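Local coordinates for putative PII-like nitrogen regulatory protein (Shewanella baltica, PDB 3CE8) that is of unknown function but, resembling PII nitrogen regulatory proteins, may act as a trimeric regulator, at residues Met20-Ile34 and Val100-Tyr114. Numbering follows the deposited sequence.
Sequences MSTEQLLVLIAQNDI and VCKHNPCRYWIMPIY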
HETATM    1  N   MSE A  20       7.689  -5.112  17.104  1.00 51.33           N
HETATM    2  CA  MSE A  20       6.938  -4.090  16.294  1.00 51.93           C
HETATM    3  C   MSE A  20       7.450  -2.642  16.525  1.00 52.06           C
HETATM    4  O   MSE A  20       8.372  -2.421  17.323  1.00 55.25           O
HETATM    5  CB  MSE A  20       5.419  -4.181  16.547  1.00 52.30           C
HETATM    6  CG  MSE A  20       4.557  -3.720  15.347  1.00 51.24           C
HETATM    7 SE   MSE A  20       4.523  -4.976  13.747  0.75 55.28          SE
HETATM    8  CE  MSE A  20       3.402  -6.471  14.440  1.00 57.44           C
ATOM      9  N   SER A  21       6.810  -1.673  15.854  1.00 49.24           N
ATOM     10  CA  SER A  21       7.258  -0.226  15.826  1.00 46.01           C
ATOM     11  C   SER A  21       6.324   0.866  16.421  1.00 44.11           C
ATOM     12  O   SER A  21       5.076   0.731  16.501  1.00 45.46           O
ATOM     13  CB  SER A  21       7.595   0.145  14.359  1.00 45.58           C
ATOM     14  OG  SER A  21       8.321   1.357  14.207  1.00 38.84           O
ATOM     15  N   THR A  22       6.968   1.952  16.852  1.00 39.67           N
ATOM     16  CA  THR A  22       6.260   3.125  17.380  1.00 35.47           C
ATOM     17  C   THR A  22       5.804   3.988  16.191  1.00 31.17           C
ATOM     18  O   THR A  22       5.040   4.922  16.349  1.00 28.42           O
ATOM     19  CB  THR A  22       7.124   3.949  18.321  1.00 35.58           C
ATOM     20  OG1 THR A  22       8.314   4.352  17.628  1.00 34.45           O
ATOM     21  CG2 THR A  22       7.460   3.139  19.601  1.00 37.20           C
ATOM     22  N   GLU A  23       6.305   3.635  15.007  1.00 28.57           N
ATOM     23  CA  GLU A  23       5.886   4.262  13.722  1.00 27.49           C
ATOM     24  C   GLU A  23       4.799   3.417  13.126  1.00 25.72           C
ATOM     25  O   GLU A  23       4.805   2.181  13.193  1.00 26.06           O
ATOM     26  CB  GLU A  23       6.993   4.389  12.672  1.00 27.13           C
ATOM     27  CG  GLU A  23       8.060   5.407  13.005  1.00 32.02           C
ATOM     28  CD  GLU A  23       7.578   6.843  12.937  1.00 31.04           C
ATOM     29  OE1 GLU A  23       6.911   7.210  11.948  1.00 37.88           O
ATOM     30  OE2 GLU A  23       7.908   7.615  13.861  1.00 35.24           O
ATOM     31  N   GLN A  24       3.846   4.105  12.542  1.00 23.64           N
ATOM     32  CA  GLN A  24       2.732   3.433  11.904  1.00 23.08           C
ATOM     33  C   GLN A  24       2.292   4.258  10.699  1.00 21.99           C
ATOM     34  O   GLN A  24       2.602   5.433  10.603  1.00 21.08           O
ATOM     35  CB  GLN A  24       1.615   3.188  12.917  1.00 23.65           C
ATOM     36  CG  GLN A  24       1.122   4.431  13.580  1.00 26.80           C
ATOM     37  CD  GLN A  24       0.028   4.159  14.597  1.00 31.01           C
ATOM     38  OE1 GLN A  24       0.007   3.090  15.230  1.00 21.90           O
ATOM     39  NE2 GLN A  24      -0.894   5.150  14.771  1.00 26.52           N
ATOM     40  N   LEU A  25       1.619   3.607   9.770  1.00 20.78           N
ATOM     41  CA  LEU A  25       1.207   4.241   8.525  1.00 21.00           C
ATOM     42  C   LEU A  25      -0.279   4.577   8.476  1.00 20.45           C
ATOM     43  O   LEU A  25      -1.100   3.710   8.615  1.00 24.40           O
ATOM     44  CB  LEU A  25       1.558   3.295   7.355  1.00 21.16           C
ATOM     45  CG  LEU A  25       1.437   3.837   5.937  1.00 18.98           C
ATOM     46  CD1 LEU A  25       2.517   4.900   5.747  1.00 15.42           C
ATOM     47  CD2 LEU A  25       1.508   2.703   4.870  1.00 16.88           C
ATOM     48  N   LEU A  26      -0.616   5.840   8.314  1.00 19.70           N
ATOM     49  CA  LEU A  26      -2.018   6.212   8.107  1.00 20.81           C
ATOM     50  C   LEU A  26      -2.293   6.242   6.635  1.00 20.97           C
ATOM     51  O   LEU A  26      -1.561   6.863   5.873  1.00 21.91           O
ATOM     52  CB  LEU A  26      -2.347   7.597   8.676  1.00 21.84           C
ATOM     53  CG  LEU A  26      -3.734   8.163   8.359  1.00 21.42           C
ATOM     54  CD1 LEU A  26      -4.863   7.382   9.027  1.00 15.43           C
ATOM     55  CD2 LEU A  26      -3.712   9.579   8.858  1.00 21.64           C
ATOM     56  N   VAL A  27      -3.303   5.487   6.241  1.00 21.20           N
ATOM     57  CA  VAL A  27      -3.774   5.477   4.845  1.00 21.05           C
ATOM     58  C   VAL A  27      -5.158   6.073   4.866  1.00 21.63           C
ATOM     59  O   VAL A  27      -6.040   5.675   5.642  1.00 20.77           O
ATOM     60  CB  VAL A  27      -3.846   4.085   4.202  1.00 20.40           C
ATOM     61  CG1 VAL A  27      -4.412   4.221   2.784  1.00 13.26           C
ATOM     62  CG2 VAL A  27      -2.461   3.432   4.211  1.00 17.37           C
ATOM     63  N   LEU A  28      -5.311   7.058   4.002  1.00 22.92           N
ATOM     64  CA  LEU A  28      -6.518   7.907   3.932  1.00 22.32           C
ATOM     65  C   LEU A  28      -6.996   8.049   2.497  1.00 21.50           C
ATOM     66  O   LEU A  28      -6.224   8.426   1.624  1.00 21.57           O
ATOM     67  CB  LEU A  28      -6.143   9.277   4.529  1.00 21.68           C
ATOM     68  CG  LEU A  28      -7.135  10.428   4.457  1.00 27.92           C
ATOM     69  CD1 LEU A  28      -8.370  10.183   5.325  1.00 31.88           C
ATOM     70  CD2 LEU A  28      -6.399  11.679   4.893  1.00 29.61           C
ATOM     71  N   ILE A  29      -8.254   7.680   2.262  1.00 21.15           N
ATOM     72  CA  ILE A  29      -8.868   7.753   0.926  1.00 20.87           C
ATOM     73  C   ILE A  29      -9.760   8.980   0.911  1.00 22.33           C
ATOM     74  O   ILE A  29     -10.891   8.953   1.386  1.00 22.99           O
ATOM     75  CB  ILE A  29      -9.661   6.474   0.565  1.00 20.96           C
ATOM     76  CG1 ILE A  29      -8.777   5.240   0.763  1.00 21.08           C
ATOM     77  CG2 ILE A  29     -10.170   6.521  -0.849  1.00 13.39           C
ATOM     78  CD1 ILE A  29      -7.421   5.387   0.130  1.00 25.23           C
ATOM     79  N   ALA A  30      -9.198  10.042   0.339  1.00 22.95           N
ATOM     80  CA  ALA A  30      -9.767  11.383   0.293  1.00 22.46           C
ATOM     81  C   ALA A  30     -10.333  11.741  -1.049  1.00 25.35           C
ATOM     82  O   ALA A  30      -9.840  11.362  -2.116  1.00 27.79           O
ATOM     83  CB  ALA A  30      -8.698  12.406   0.676  1.00 21.03           C
ATOM     84  N   GLN A  31     -11.367  12.547  -0.985  1.00 26.49           N
ATOM     85  CA  GLN A  31     -12.034  12.994  -2.205  1.00 27.83           C
ATOM     86  C   GLN A  31     -11.141  14.044  -2.819  1.00 26.39           C
ATOM     87  O   GLN A  31     -10.419  14.730  -2.124  1.00 25.71           O
ATOM     88  CB  GLN A  31     -13.430  13.512  -1.892  1.00 28.93           C
ATOM     89  CG  GLN A  31     -14.102  12.685  -0.781  1.00 36.75           C
ATOM     90  CD  GLN A  31     -15.588  12.875  -0.732  1.00 45.08           C
ATOM     91  OE1 GLN A  31     -16.257  12.818  -1.768  1.00 45.13           O
ATOM     92  NE2 GLN A  31     -16.129  13.066   0.477  1.00 49.93           N
ATOM     93  N   ASN A  32     -11.163  14.123  -4.134  1.00 27.41           N
ATOM     94  CA  ASN A  32     -10.256  15.022  -4.871  1.00 28.70           C
ATOM     95  C   ASN A  32     -10.373  16.496  -4.522  1.00 28.33           C
ATOM     96  O   ASN A  32      -9.407  17.239  -4.652  1.00 28.66           O
ATOM     97  CB  ASN A  32     -10.352  14.814  -6.395  1.00 29.81           C
ATOM     98  CG  ASN A  32      -9.672  13.505  -6.853  1.00 34.49           C
ATOM     99  OD1 ASN A  32      -8.725  13.014  -6.220  1.00 39.27           O
ATOM    100  ND2 ASN A  32     -10.142  12.955  -7.966  1.00 40.13           N
ATOM    101  N   ASP A  33     -11.530  16.896  -4.016  1.00 27.64           N
ATOM    102  CA  ASP A  33     -11.775  18.313  -3.687  1.00 27.42           C
ATOM    103  C   ASP A  33     -11.108  18.808  -2.383  1.00 26.54           C
ATOM    104  O   ASP A  33     -10.733  19.984  -2.274  1.00 26.50           O
ATOM    105  CB  ASP A  33     -13.274  18.671  -3.749  1.00 27.76           C
ATOM    106  CG  ASP A  33     -14.128  17.848  -2.809  1.00 30.55           C
ATOM    107  OD1 ASP A  33     -13.565  17.164  -1.924  1.00 37.11           O
ATOM    108  OD2 ASP A  33     -15.369  17.894  -2.957  1.00 31.60           O
ATOM    109  N   ILE A  34     -10.923  17.914  -1.420  1.00 25.17           N
ATOM    110  CA  ILE A  34     -10.301  18.309  -0.127  1.00 24.05           C
ATOM    111  C   ILE A  34      -8.835  17.927  -0.112  1.00 23.25           C
ATOM    112  O   ILE A  34      -8.163  18.005   0.913  1.00 22.99           O
ATOM    113  CB  ILE A  34     -10.984  17.712   1.140  1.00 23.67           C
ATOM    114  CG1 ILE A  34     -10.994  16.179   1.081  1.00 24.42           C
ATOM    115  CG2 ILE A  34     -12.359  18.290   1.326  1.00 22.44           C
ATOM    116  CD1 ILE A  34     -11.387  15.488   2.393  1.00 23.67           C
ATOM    117  N   VAL A 100     -10.551  18.817   8.319  1.00 21.76           N
ATOM    118  CA  VAL A 100     -10.588  19.147   6.873  1.00 23.28           C
ATOM    119  C   VAL A 100     -11.695  18.372   6.183  1.00 23.11           C
ATOM    120  O   VAL A 100     -12.183  18.767   5.117  1.00 23.59           O
ATOM    121  CB  VAL A 100      -9.236  18.916   6.153  1.00 23.34           C
ATOM    122  CG1 VAL A 100      -8.125  19.717   6.833  1.00 25.97           C
ATOM    123  CG2 VAL A 100      -8.877  17.476   6.150  1.00 25.57           C
ATOM    124  N   CYS A 101     -12.117  17.305   6.857  1.00 22.52           N
ATOM    125  CA  CYS A 101     -13.147  16.382   6.336  1.00 22.70           C
ATOM    126  C   CYS A 101     -14.496  16.664   6.892  1.00 22.88           C
ATOM    127  O   CYS A 101     -15.405  15.863   6.722  1.00 21.90           O
ATOM    128  CB  CYS A 101     -12.854  14.959   6.740  1.00 22.19           C
ATOM    129  SG  CYS A 101     -11.304  14.393   6.138  1.00 24.92           S
ATOM    130  N   LYS A 102     -14.582  17.788   7.595  1.00 23.56           N
ATOM    131  CA  LYS A 102     -15.818  18.232   8.280  1.00 23.56           C
ATOM    132  C   LYS A 102     -17.008  17.836   7.423  1.00 23.69           C
ATOM    133  O   LYS A 102     -17.968  17.238   7.907  1.00 23.86           O
ATOM    134  CB  LYS A 102     -15.814  19.776   8.556  1.00 22.93           C
ATOM    135  CG  LYS A 102     -16.880  20.340   9.524  1.00 20.35           C
ATOM    136  CD  LYS A 102     -16.780  21.920   9.677  1.00 16.75           C
ATOM    137  N   HIS A 103     -16.893  18.104   6.129  1.00 23.82           N
ATOM    138  CA  HIS A 103     -18.031  17.936   5.236  1.00 25.25           C
ATOM    139  C   HIS A 103     -17.840  16.891   4.140  1.00 24.65           C
ATOM    140  O   HIS A 103     -18.750  16.668   3.327  1.00 25.14           O
ATOM    141  CB  HIS A 103     -18.410  19.301   4.607  1.00 26.94           C
ATOM    142  CG  HIS A 103     -18.841  20.353   5.597  1.00 30.83           C
ATOM    143  ND1 HIS A 103     -20.146  20.477   6.036  1.00 32.46           N
ATOM    144  CD2 HIS A 103     -18.147  21.355   6.193  1.00 33.84           C
ATOM    145  CE1 HIS A 103     -20.229  21.493   6.879  1.00 33.47           C
ATOM    146  NE2 HIS A 103     -19.031  22.042   6.992  1.00 34.85           N
ATOM    147  N   ASN A 104     -16.659  16.271   4.125  1.00 23.52           N
ATOM    148  CA  ASN A 104     -16.287  15.240   3.133  1.00 21.85           C
ATOM    149  C   ASN A 104     -15.685  14.021   3.783  1.00 20.41           C
ATOM    150  O   ASN A 104     -14.480  13.935   3.893  1.00 19.79           O
ATOM    151  CB  ASN A 104     -15.233  15.755   2.160  1.00 22.23           C
ATOM    152  CG  ASN A 104     -15.709  16.901   1.346  1.00 25.91           C
ATOM    153  OD1 ASN A 104     -15.821  18.026   1.844  1.00 27.27           O
ATOM    154  ND2 ASN A 104     -15.955  16.646   0.062  1.00 29.31           N
ATOM    155  N   PRO A 105     -16.515  13.069   4.192  1.00 19.80           N
ATOM    156  CA  PRO A 105     -15.967  11.910   4.858  1.00 19.43           C
ATOM    157  C   PRO A 105     -14.930  11.170   4.070  1.00 19.83           C
ATOM    158  O   PRO A 105     -15.021  11.034   2.858  1.00 19.51           O
ATOM    159  CB  PRO A 105     -17.182  11.041   5.124  1.00 20.61           C
ATOM    160  CG  PRO A 105     -18.347  12.050   5.208  1.00 21.21           C
ATOM    161  CD  PRO A 105     -17.991  13.125   4.243  1.00 19.87           C
ATOM    162  N   CYS A 106     -13.927  10.740   4.817  1.00 21.20           N
ATOM    163  CA  CYS A 106     -12.785  10.000   4.293  1.00 23.97           C
ATOM    164  C   CYS A 106     -12.484   8.713   5.005  1.00 23.27           C
ATOM    165  O   CYS A 106     -12.298   8.677   6.208  1.00 24.98           O
ATOM    166  CB  CYS A 106     -11.533  10.869   4.313  1.00 23.61           C
ATOM    167  SG  CYS A 106     -11.787  12.227   3.129  1.00 40.87           S
ATOM    168  N   ARG A 107     -12.437   7.645   4.234  1.00 22.26           N
ATOM    169  CA  ARG A 107     -12.061   6.362   4.793  1.00 21.58           C
ATOM    170  C   ARG A 107     -10.610   6.374   5.163  1.00 19.88           C
ATOM    171  O   ARG A 107      -9.796   7.038   4.536  1.00 18.89           O
ATOM    172  CB  ARG A 107     -12.336   5.197   3.858  1.00 22.64           C
ATOM    173  CG  ARG A 107     -13.664   4.555   4.156  1.00 33.37           C
ATOM    174  CD  ARG A 107     -13.731   3.142   3.574  1.00 48.23           C
ATOM    175  NE  ARG A 107     -14.446   2.239   4.471  1.00 55.08           N
ATOM    176  CZ  ARG A 107     -13.844   1.596   5.471  1.00 59.99           C
ATOM    177  NH1 ARG A 107     -12.529   1.778   5.686  1.00 54.74           N
ATOM    178  NH2 ARG A 107     -14.558   0.790   6.259  1.00 59.42           N
ATOM    179  N   TYR A 108     -10.299   5.669   6.234  1.00 18.12           N
ATOM    180  CA  TYR A 108      -8.901   5.537   6.612  1.00 18.23           C
ATOM    181  C   TYR A 108      -8.627   4.253   7.334  1.00 18.40           C
ATOM    182  O   TYR A 108      -9.523   3.563   7.807  1.00 18.11           O
ATOM    183  CB  TYR A 108      -8.447   6.685   7.513  1.00 18.63           C
ATOM    184  CG  TYR A 108      -8.900   6.519   8.949  1.00 17.81           C
ATOM    185  CD1 TYR A 108     -10.174   6.846   9.331  1.00 24.68           C
ATOM    186  CD2 TYR A 108      -8.052   6.018   9.912  1.00 23.01           C
ATOM    187  CE1 TYR A 108     -10.611   6.684  10.653  1.00 25.14           C
ATOM    188  CE2 TYR A 108      -8.472   5.847  11.232  1.00 23.98           C
ATOM    189  CZ  TYR A 108      -9.750   6.181  11.599  1.00 25.67           C
ATOM    190  OH  TYR A 108     -10.185   6.017  12.904  1.00 25.56           O
ATOM    191  N   TRP A 109      -7.350   3.936   7.340  1.00 18.56           N
ATOM    192  CA  TRP A 109      -6.834   2.814   8.107  1.00 18.73           C
ATOM    193  C   TRP A 109      -5.388   3.039   8.491  1.00 18.31           C
ATOM    194  O   TRP A 109      -4.717   3.862   7.927  1.00 19.05           O
ATOM    195  CB  TRP A 109      -7.091   1.447   7.467  1.00 19.49           C
ATOM    196  CG  TRP A 109      -6.525   1.261   6.153  1.00 21.96           C
ATOM    197  CD1 TRP A 109      -5.312   0.725   5.843  1.00 21.11           C
ATOM    198  CD2 TRP A 109      -7.162   1.578   4.912  1.00 27.95           C
ATOM    199  NE1 TRP A 109      -5.137   0.712   4.454  1.00 20.01           N
ATOM    200  CE2 TRP A 109      -6.251   1.241   3.867  1.00 24.74           C
ATOM    201  CE3 TRP A 109      -8.408   2.135   4.576  1.00 26.24           C
ATOM    202  CZ2 TRP A 109      -6.544   1.438   2.528  1.00 23.08           C
ATOM    203  CZ3 TRP A 109      -8.704   2.332   3.223  1.00 26.13           C
ATOM    204  CH2 TRP A 109      -7.768   1.979   2.219  1.00 24.93           C
ATOM    205  N   ILE A 110      -4.991   2.379   9.573  1.00 18.84           N
ATOM    206  CA  ILE A 110      -3.655   2.530  10.170  1.00 19.28           C
ATOM    207  C   ILE A 110      -3.042   1.171  10.233  1.00 20.03           C
ATOM    208  O   ILE A 110      -3.664   0.200  10.667  1.00 19.28           O
ATOM    209  CB  ILE A 110      -3.701   3.153  11.613  1.00 20.21           C
ATOM    210  CG1 ILE A 110      -4.437   4.521  11.599  1.00 18.76           C
ATOM    211  CG2 ILE A 110      -2.293   3.289  12.147  1.00 19.18           C
ATOM    212  CD1 ILE A 110      -4.472   5.228  12.912  1.00 21.70           C
HETATM  213  N   MSE A 111      -1.823   1.093   9.733  1.00 22.20           N
HETATM  214  CA  MSE A 111      -1.123  -0.186   9.640  1.00 22.96           C
HETATM  215  C   MSE A 111       0.177  -0.127  10.360  1.00 23.32           C
HETATM  216  O   MSE A 111       0.809   0.917  10.431  1.00 23.69           O
HETATM  217  CB  MSE A 111      -0.831  -0.515   8.189  1.00 23.41           C
HETATM  218  CG  MSE A 111      -2.035  -0.249   7.331  1.00 26.80           C
HETATM  219 SE   MSE A 111      -1.833  -0.780   5.508  0.75 22.90          SE
HETATM  220  CE  MSE A 111      -1.813  -2.660   5.812  1.00  5.80           C
ATOM    221  N   PRO A 112       0.588  -1.264  10.888  1.00 23.80           N
ATOM    222  CA  PRO A 112       1.839  -1.288  11.566  1.00 24.87           C
ATOM    223  C   PRO A 112       2.989  -1.366  10.605  1.00 26.05           C
ATOM    224  O   PRO A 112       2.872  -1.904   9.481  1.00 27.28           O
ATOM    225  CB  PRO A 112       1.752  -2.566  12.390  1.00 25.28           C
ATOM    226  CG  PRO A 112       0.867  -3.445  11.614  1.00 25.08           C
ATOM    227  CD  PRO A 112      -0.076  -2.573  10.873  1.00 23.27           C
ATOM    228  N   ILE A 113       4.081  -0.779  11.086  1.00 26.61           N
ATOM    229  CA  ILE A 113       5.398  -0.722  10.431  1.00 25.31           C
ATOM    230  C   ILE A 113       6.409  -1.394  11.327  1.00 24.66           C
ATOM    231  O   ILE A 113       6.524  -1.043  12.485  1.00 24.49           O
ATOM    232  CB  ILE A 113       5.894   0.708  10.277  1.00 24.77           C
ATOM    233  CG1 ILE A 113       5.016   1.464   9.297  1.00 26.11           C
ATOM    234  CG2 ILE A 113       7.352   0.703   9.827  1.00 27.07           C
ATOM    235  CD1 ILE A 113       4.615   0.620   8.142  1.00 36.11           C
ATOM    236  N   TYR A 114       7.157  -2.342  10.796  1.00 24.44           N
ATOM    237  CA  TYR A 114       8.162  -3.019  11.625  1.00 25.10           C
ATOM    238  C   TYR A 114       9.359  -2.121  11.752  1.00 24.07           C
ATOM    239  O   TYR A 114       9.999  -1.999  12.777  1.00 22.56           O
ATOM    240  CB  TYR A 114       8.729  -4.248  10.968  1.00 25.50           C
ATOM    241  CG  TYR A 114       7.992  -5.528  11.167  1.00 31.20           C
ATOM    242  CD1 TYR A 114       7.243  -5.764  12.310  1.00 34.22           C
ATOM    243  CD2 TYR A 114       8.186  -6.575  10.281  1.00 39.05           C
ATOM    244  CE1 TYR A 114       6.621  -7.015  12.517  1.00 34.89           C
ATOM    245  CE2 TYR A 114       7.592  -7.812  10.468  1.00 43.91           C
ATOM    246  CZ  TYR A 114       6.825  -8.042  11.581  1.00 43.49           C
ATOM    247  OH  TYR A 114       6.265  -9.315  11.676  1.00 53.45           O
TER
HETATM  248  O   HOH W   1       3.775  -0.005  14.195  1.00 60.79           O
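Val27 lies over one face of the Trp109 indole: its CB stands 3.8 Å from the centroid of the five-membered ring, a CH-pi contact, and CG1 reaches out over CZ2, 3.5 Å away. CG of Met111, two residues on in the same strand, meets the indole edge in the ring plane, while Ile29 CG1 approaches CH2 obliquely at 3.7 Å. Trp109 CG sits between backbone N and carbonyl carbon (chi1 60°), which swings the indole across toward strand 23-31; NE1 is buried without a polar partner. Replacing the indole of Trp109 with an alanine side chain is likely to leave Val27 and Ile29 without the ring they pack on and to open a gap on this side of the sheet. On the opposite face of the sheet, Leu26 CD1 touches Tyr108 CD2 at 3.6 Å, and Ile110 CG2 packs on the amide of Gln24, whose NE2 hydrogen-bonds with Gln90 OE1 and His85 NE2. Tyr108 OH hydrogen-bonds with Gln115 NE2 of the second subunit. Between the strands, paired backbone bonds link Leu25 with Met111 and Val27 with Trp109; Val27 N to Trp109 O, 2.7 Å, is nearly straight at 173°. Beyond the strand end, Ile34 CD1 packs against Cys106 SG, and Asn104 ND2 gives Asp33 OD2 a weak bond, amide and carboxylate planes almost perpendicular. Near the N-terminus, the selenium of selenomethionine Met20 makes an oblique Met-aromatic contact with Tyr114. Strands 23-31 and 106-112 are antiparallel neighbours in a four-stranded 2-3-1-4 sheet with helices 35-42 and 90-100 on the Leu26 side, and strand 106-112 continues the sheet into the second subunit, consistent with the ferredoxin-like fold of trimeric PII-like proteins.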